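Local atomic coordinates of lipoate-protein ligase, putative (Streptococcus pneumoniae, PDB entry 1VQZ), a protein that is a putative lipoate-protein ligase, with a catalytic domain of the lipoyl ligase A/B family and a bacterial lipoate ligase C-terminal region. Residues D22-H36 / E233-G246. Numbering follows the deposited sequence.
Sequences DTAFNIALEEYAFKH and ELAEINRIKDTKFG. With EDO (1,2-ethanediol), chain N; EDO (1,2-ethanediol), chain H; EDO (1,2-ethanediol), chain L.
Y32 lays one face of its ring over I237, whose CG1 makes a CH-pi contact 4.0 Å from the ring centroid. H36 CB covers the opposite face, and I240 CD1 sits at the ring edge. With CG anti to the backbone N (chi1 -166°), the Y32 ring reaches over helix 233-245 and its OH donates to E236 OE1 over 2.9 Å, from above the carboxylate plane. A water bridges Y32 OH to E233 OE2, which also bonds Y227. I237 sends its CG2 the other way, to F25 CE1 at 3.6 Å. Helix 23-36 packs knobs-into-holes on helix 233-245, the segment axes 118° apart (N-to-C directions) and 8.3 Å at closest approach. N26, I27, L29 and E30 touch strand 42-47 of the large mixed sheet of the lipoyl ligase A/B fold. A28 is the small knob at the crossing, set among I237, I240, K241 and F245. The F245 ring is sandwiched between I27 CG2 on one face and K244 CG on the other. Salt bridges flank this apolar seam. K241 NZ reaches D22 OD2 at 2.7 Å on the syn side, tilted from the carboxylate plane; D22 OD1 accepts the weak N-cap bond from F25 N. E31 OE2 takes K244 NZ through its syn lone pair and K35 NZ on the anti side, also tilted, which probably eases the repulsion between K35 NZ and K244 NZ, 4.0 Å apart.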
loop_
_atom_site.group_PDB
_atom_site.type_symbol
_atom_site.label_atom_id
_atom_site.label_comp_id
_atom_site.label_asym_id
_atom_site.label_seq_id
_atom_site.Cartn_x
_atom_site.Cartn_y
_atom_site.Cartn_z
ATOM N N ASP A 22 -11.176 12.799 5.356
ATOM C CA ASP A 22 -12.011 11.602 5.461
ATOM C C ASP A 22 -11.346 10.402 4.793
ATOM O O ASP A 22 -11.347 10.256 3.585
ATOM C CB ASP A 22 -13.393 11.927 4.860
ATOM C CG ASP A 22 -14.466 10.802 5.035
ATOM O OD1 ASP A 22 -14.175 9.603 5.109
ATOM O OD2 ASP A 22 -15.670 11.161 5.000
ATOM N N THR A 23 -10.784 9.524 5.618
ATOM C CA THR A 23 -9.910 8.489 5.127
ATOM C C THR A 23 -10.566 7.644 4.031
ATOM O O THR A 23 -9.996 7.444 2.947
ATOM C CB THR A 23 -9.402 7.581 6.287
ATOM O OG1 THR A 23 -8.736 8.376 7.276
ATOM C CG2 THR A 23 -8.430 6.531 5.767
ATOM N N ALA A 24 -11.741 7.133 4.312
ATOM C CA ALA A 24 -12.414 6.287 3.349
ATOM C C ALA A 24 -12.759 7.019 2.042
ATOM O O ALA A 24 -12.610 6.448 0.958
ATOM C CB ALA A 24 -13.638 5.687 3.965
ATOM N N PHE A 25 -13.171 8.284 2.142
ATOM C CA PHE A 25 -13.438 9.115 0.990
ATOM C C PHE A 25 -12.154 9.314 0.154
ATOM O O PHE A 25 -12.154 9.177 -1.083
ATOM C CB PHE A 25 -14.027 10.480 1.409
ATOM C CG PHE A 25 -14.153 11.436 0.256
ATOM C CD1 PHE A 25 -15.192 11.303 -0.650
ATOM C CD2 PHE A 25 -13.183 12.400 0.030
ATOM C CE1 PHE A 25 -15.277 12.152 -1.741
ATOM C CE2 PHE A 25 -13.246 13.235 -1.065
ATOM C CZ PHE A 25 -14.291 13.098 -1.959
ATOM N N ASN A 26 -11.069 9.630 0.843
ATOM C CA ASN A 26 -9.792 9.927 0.208
ATOM C C ASN A 26 -9.244 8.746 -0.574
ATOM O O ASN A 26 -8.651 8.906 -1.679
ATOM C CB ASN A 26 -8.757 10.354 1.247
ATOM C CG ASN A 26 -8.982 11.781 1.813
ATOM O OD1 ASN A 26 -9.799 12.581 1.314
ATOM N ND2 ASN A 26 -8.247 12.087 2.919
ATOM N N ILE A 27 -9.374 7.560 0.019
ATOM C CA ILE A 27 -8.866 6.367 -0.598
ATOM C C ILE A 27 -9.750 6.033 -1.804
ATOM O O ILE A 27 -9.234 5.625 -2.871
ATOM C CB ILE A 27 -8.659 5.263 0.445
ATOM C CG1 ILE A 27 -7.493 5.652 1.369
ATOM C CG2 ILE A 27 -8.310 3.907 -0.178
ATOM C CD1 ILE A 27 -7.334 4.699 2.511
ATOM N N ALA A 28 -11.071 6.228 -1.648
ATOM C CA ALA A 28 -12.014 6.042 -2.782
ATOM C C ALA A 28 -11.647 6.976 -3.970
ATOM O O ALA A 28 -11.678 6.589 -5.161
ATOM C CB ALA A 28 -13.441 6.275 -2.312
ATOM N N LEU A 29 -11.282 8.215 -3.633
ATOM C CA LEU A 29 -10.957 9.207 -4.629
ATOM C C LEU A 29 -9.691 8.794 -5.366
ATOM O O LEU A 29 -9.621 8.927 -6.592
ATOM C CB LEU A 29 -10.847 10.602 -3.998
ATOM C CG LEU A 29 -10.628 11.797 -4.941
ATOM C CD1 LEU A 29 -11.206 13.014 -4.402
ATOM C CD2 LEU A 29 -9.131 12.039 -5.278
ATOM N N GLU A 30 -8.710 8.258 -4.628
ATOM C CA GLU A 30 -7.456 7.804 -5.242
ATOM C C GLU A 30 -7.722 6.632 -6.177
ATOM O O GLU A 30 -7.190 6.592 -7.310
ATOM C CB GLU A 30 -6.418 7.420 -4.168
ATOM C CG GLU A 30 -5.054 6.984 -4.721
ATOM C CD GLU A 30 -4.177 6.394 -3.656
ATOM O OE1 GLU A 30 -4.664 5.496 -2.949
ATOM O OE2 GLU A 30 -3.007 6.838 -3.522
ATOM N N GLU A 31 -8.536 5.676 -5.728
ATOM C CA GLU A 31 -8.870 4.546 -6.588
ATOM C C GLU A 31 -9.611 4.973 -7.861
ATOM O O GLU A 31 -9.416 4.399 -8.983
ATOM C CB GLU A 31 -9.731 3.521 -5.836
ATOM C CG GLU A 31 -9.893 2.225 -6.619
ATOM C CD GLU A 31 -10.805 1.207 -5.942
ATOM O OE1 GLU A 31 -11.944 1.536 -5.531
ATOM O OE2 GLU A 31 -10.381 0.064 -5.863
ATOM N N TYR A 32 -10.493 5.954 -7.698
ATOM C CA TYR A 32 -11.231 6.505 -8.829
ATOM C C TYR A 32 -10.290 7.118 -9.887
ATOM O O TYR A 32 -10.433 6.877 -11.075
ATOM C CB TYR A 32 -12.244 7.531 -8.356
ATOM C CG TYR A 32 -13.245 7.862 -9.429
ATOM C CD1 TYR A 32 -14.331 7.021 -9.678
ATOM C CD2 TYR A 32 -13.115 9.009 -10.192
ATOM C CE1 TYR A 32 -15.264 7.288 -10.698
ATOM C CE2 TYR A 32 -14.056 9.312 -11.220
ATOM C CZ TYR A 32 -15.131 8.435 -11.464
ATOM O OH TYR A 32 -16.039 8.731 -12.444
ATOM N N ALA A 33 -9.299 7.893 -9.445
ATOM C CA ALA A 33 -8.314 8.407 -10.346
ATOM C C ALA A 33 -7.534 7.260 -11.023
ATOM O O ALA A 33 -7.379 7.250 -12.252
ATOM C CB ALA A 33 -7.391 9.399 -9.604
ATOM N N PHE A 34 -7.066 6.280 -10.235
ATOM C CA PHE A 34 -6.287 5.156 -10.759
ATOM C C PHE A 34 -7.082 4.358 -11.788
ATOM O O PHE A 34 -6.622 4.115 -12.929
ATOM C CB PHE A 34 -5.934 4.261 -9.590
ATOM C CG PHE A 34 -5.055 3.076 -9.922
ATOM C CD1 PHE A 34 -4.107 3.121 -10.965
ATOM C CD2 PHE A 34 -5.091 1.940 -9.087
ATOM C CE1 PHE A 34 -3.238 2.031 -11.208
ATOM C CE2 PHE A 34 -4.241 0.860 -9.325
ATOM C CZ PHE A 34 -3.318 0.909 -10.396
ATOM N N LYS A 35 -8.313 3.996 -11.435
ATOM C CA LYS A 35 -9.101 3.018 -12.242
ATOM C C LYS A 35 -10.146 3.580 -13.201
ATOM O O LYS A 35 -10.528 2.937 -14.161
ATOM C CB LYS A 35 -9.758 1.996 -11.309
ATOM C CG LYS A 35 -8.775 1.207 -10.510
ATOM C CD LYS A 35 -9.476 0.197 -9.587
ATOM C CE LYS A 35 -8.444 -0.676 -8.832
ATOM N NZ LYS A 35 -9.117 -1.582 -7.789
ATOM N N HIS A 36 -10.566 4.796 -12.952
ATOM C CA HIS A 36 -11.712 5.384 -13.657
ATOM C C HIS A 36 -11.385 6.583 -14.539
ATOM O O HIS A 36 -12.139 6.854 -15.445
ATOM C CB HIS A 36 -12.767 5.817 -12.633
ATOM C CG HIS A 36 -13.471 4.681 -11.976
ATOM N ND1 HIS A 36 -14.727 4.267 -12.361
ATOM C CD2 HIS A 36 -13.112 3.894 -10.932
ATOM C CE1 HIS A 36 -15.101 3.261 -11.592
ATOM N NE2 HIS A 36 -14.147 3.021 -10.712
ATOM N N GLU A 233 -19.090 12.749 -10.835
ATOM C CA GLU A 233 -17.889 11.994 -10.401
ATOM C C GLU A 233 -17.761 11.886 -8.876
ATOM O O GLU A 233 -17.402 10.821 -8.341
ATOM C CB GLU A 233 -16.610 12.606 -10.992
ATOM C CG GLU A 233 -16.525 12.463 -12.530
ATOM C CD GLU A 233 -15.379 13.282 -13.162
ATOM O OE1 GLU A 233 -15.264 14.483 -12.837
ATOM O OE2 GLU A 233 -14.616 12.724 -13.996
ATOM N N LEU A 234 -18.047 12.984 -8.193
ATOM C CA LEU A 234 -18.073 13.006 -6.748
ATOM C C LEU A 234 -19.098 12.003 -6.181
ATOM O O LEU A 234 -18.818 11.311 -5.212
ATOM C CB LEU A 234 -18.356 14.425 -6.233
ATOM C CG LEU A 234 -17.130 15.359 -6.223
ATOM C CD1 LEU A 234 -17.490 16.874 -6.007
ATOM C CD2 LEU A 234 -16.101 14.907 -5.210
ATOM N N ALA A 235 -20.261 11.909 -6.812
ATOM C CA ALA A 235 -21.255 10.883 -6.441
ATOM C C ALA A 235 -20.706 9.457 -6.583
ATOM O O ALA A 235 -20.886 8.626 -5.681
ATOM C CB ALA A 235 -22.568 11.051 -7.271
ATOM N N GLU A 236 -20.049 9.195 -7.716
ATOM C CA GLU A 236 -19.467 7.889 -8.006
ATOM C C GLU A 236 -18.372 7.565 -6.963
ATOM O O GLU A 236 -18.288 6.448 -6.438
ATOM C CB GLU A 236 -18.910 7.812 -9.473
ATOM C CG GLU A 236 -19.971 8.117 -10.631
ATOM C CD GLU A 236 -19.563 7.659 -12.079
ATOM O OE1 GLU A 236 -18.432 7.097 -12.245
ATOM O OE2 GLU A 236 -20.369 7.887 -13.069
ATOM N N ILE A 237 -17.531 8.545 -6.670
ATOM C CA ILE A 237 -16.531 8.406 -5.630
ATOM C C ILE A 237 -17.129 8.032 -4.265
ATOM O O ILE A 237 -16.656 7.125 -3.605
ATOM C CB ILE A 237 -15.621 9.655 -5.530
ATOM C CG1 ILE A 237 -14.732 9.732 -6.777
ATOM C CG2 ILE A 237 -14.732 9.603 -4.253
ATOM C CD1 ILE A 237 -14.072 11.060 -6.949
ATOM N N ASN A 238 -18.173 8.718 -3.868
ATOM C CA ASN A 238 -18.846 8.393 -2.614
ATOM C C ASN A 238 -19.532 7.032 -2.617
ATOM O O ASN A 238 -19.589 6.346 -1.578
ATOM C CB ASN A 238 -19.808 9.548 -2.219
ATOM C CG ASN A 238 -19.063 10.716 -1.502
ATOM O OD1 ASN A 238 -18.429 10.492 -0.486
ATOM N ND2 ASN A 238 -19.125 11.929 -2.051
ATOM N N ARG A 239 -20.068 6.623 -3.772
ATOM C CA ARG A 239 -20.559 5.253 -3.925
ATOM C C ARG A 239 -19.457 4.212 -3.633
ATOM O O ARG A 239 -19.702 3.195 -3.002
ATOM C CB ARG A 239 -21.145 5.058 -5.337
ATOM C CG ARG A 239 -21.721 3.653 -5.638
ATOM C CD ARG A 239 -23.157 3.478 -5.082
ATOM N N ILE A 240 -18.275 4.442 -4.162
ATOM C CA ILE A 240 -17.134 3.567 -3.904
ATOM C C ILE A 240 -16.751 3.577 -2.413
ATOM O O ILE A 240 -16.436 2.550 -1.859
ATOM C CB ILE A 240 -15.892 3.941 -4.764
ATOM C CG1 ILE A 240 -16.222 3.711 -6.252
ATOM C CG2 ILE A 240 -14.661 3.085 -4.328
ATOM C CD1 ILE A 240 -15.152 4.151 -7.238
ATOM N N LYS A 241 -16.754 4.755 -1.786
ATOM C CA LYS A 241 -16.639 4.859 -0.322
ATOM C C LYS A 241 -17.713 4.028 0.401
ATOM O O LYS A 241 -17.378 3.209 1.258
ATOM C CB LYS A 241 -16.693 6.339 0.099
ATOM C CG LYS A 241 -16.621 6.581 1.618
ATOM C CD LYS A 241 -17.078 8.004 2.063
ATOM C CE LYS A 241 -16.857 8.198 3.592
ATOM N NZ LYS A 241 -17.502 9.417 4.197
ATOM N N ASP A 242 -18.980 4.176 0.002
ATOM C CA ASP A 242 -20.123 3.519 0.677
ATOM C C ASP A 242 -20.151 1.989 0.501
ATOM O O ASP A 242 -20.646 1.277 1.354
ATOM C CB ASP A 242 -21.473 4.081 0.187
ATOM C CG ASP A 242 -21.728 5.517 0.617
ATOM O OD1 ASP A 242 -21.013 6.044 1.501
ATOM O OD2 ASP A 242 -22.641 6.138 0.023
ATOM N N THR A 243 -19.642 1.500 -0.622
ATOM C CA THR A 243 -19.641 0.102 -0.926
ATOM C C THR A 243 -18.301 -0.595 -0.759
ATOM O O THR A 243 -18.256 -1.817 -0.763
ATOM C CB THR A 243 -20.136 -0.169 -2.354
ATOM O OG1 THR A 243 -19.179 0.322 -3.287
ATOM C CG2 THR A 243 -21.526 0.458 -2.578
ATOM N N LYS A 244 -17.222 0.158 -0.565
ATOM C CA LYS A 244 -15.903 -0.440 -0.363
ATOM C C LYS A 244 -15.168 0.046 0.902
ATOM O O LYS A 244 -15.287 -0.566 1.987
ATOM C CB LYS A 244 -15.073 -0.290 -1.665
ATOM C CG LYS A 244 -13.751 -1.082 -1.699
ATOM C CD LYS A 244 -13.186 -1.160 -3.111
ATOM C CE LYS A 244 -11.880 -1.886 -3.141
ATOM N NZ LYS A 244 -11.335 -2.126 -4.491
ATOM N N PHE A 245 -14.480 1.181 0.800
ATOM C CA PHE A 245 -13.575 1.646 1.838
ATOM C C PHE A 245 -14.243 2.005 3.176
ATOM O O PHE A 245 -13.585 2.048 4.205
ATOM C CB PHE A 245 -12.709 2.797 1.251
ATOM C CG PHE A 245 -11.894 2.364 0.033
ATOM C CD1 PHE A 245 -10.807 1.527 0.189
ATOM C CD2 PHE A 245 -12.279 2.709 -1.257
ATOM C CE1 PHE A 245 -10.119 1.081 -0.908
ATOM C CE2 PHE A 245 -11.592 2.272 -2.334
ATOM C CZ PHE A 245 -10.495 1.459 -2.170
ATOM N N GLY A 246 -15.551 2.272 3.140
ATOM C CA GLY A 246 -16.386 2.449 4.340
ATOM C C GLY A 246 -17.060 1.217 4.906
ATOM O O GLY A 246 -17.858 1.337 5.832
HETATM C C1 EDO N . -14.343 0.631 -8.852
HETATM O O1 EDO N . -13.000 0.889 -9.246
HETATM C C2 EDO N . -14.432 0.940 -7.369
HETATM O O2 EDO N . -13.821 -0.083 -6.589
HETATM C C1 EDO H . -14.061 -3.374 -6.948
HETATM O O1 EDO H . -12.952 -2.550 -6.568
HETATM C C2 EDO H . -14.345 -4.384 -5.847
HETATM O O2 EDO H . -13.387 -4.289 -4.783
HETATM C C1 EDO L . -3.324 4.581 1.525
HETATM O O1 EDO L . -2.041 4.864 2.034
HETATM C C2 EDO L . -3.164 4.618 0.024
HETATM O O2 EDO L . -4.425 4.685 -0.603
HETATM O O HOH W 1 -15.259 10.114 -15.057
#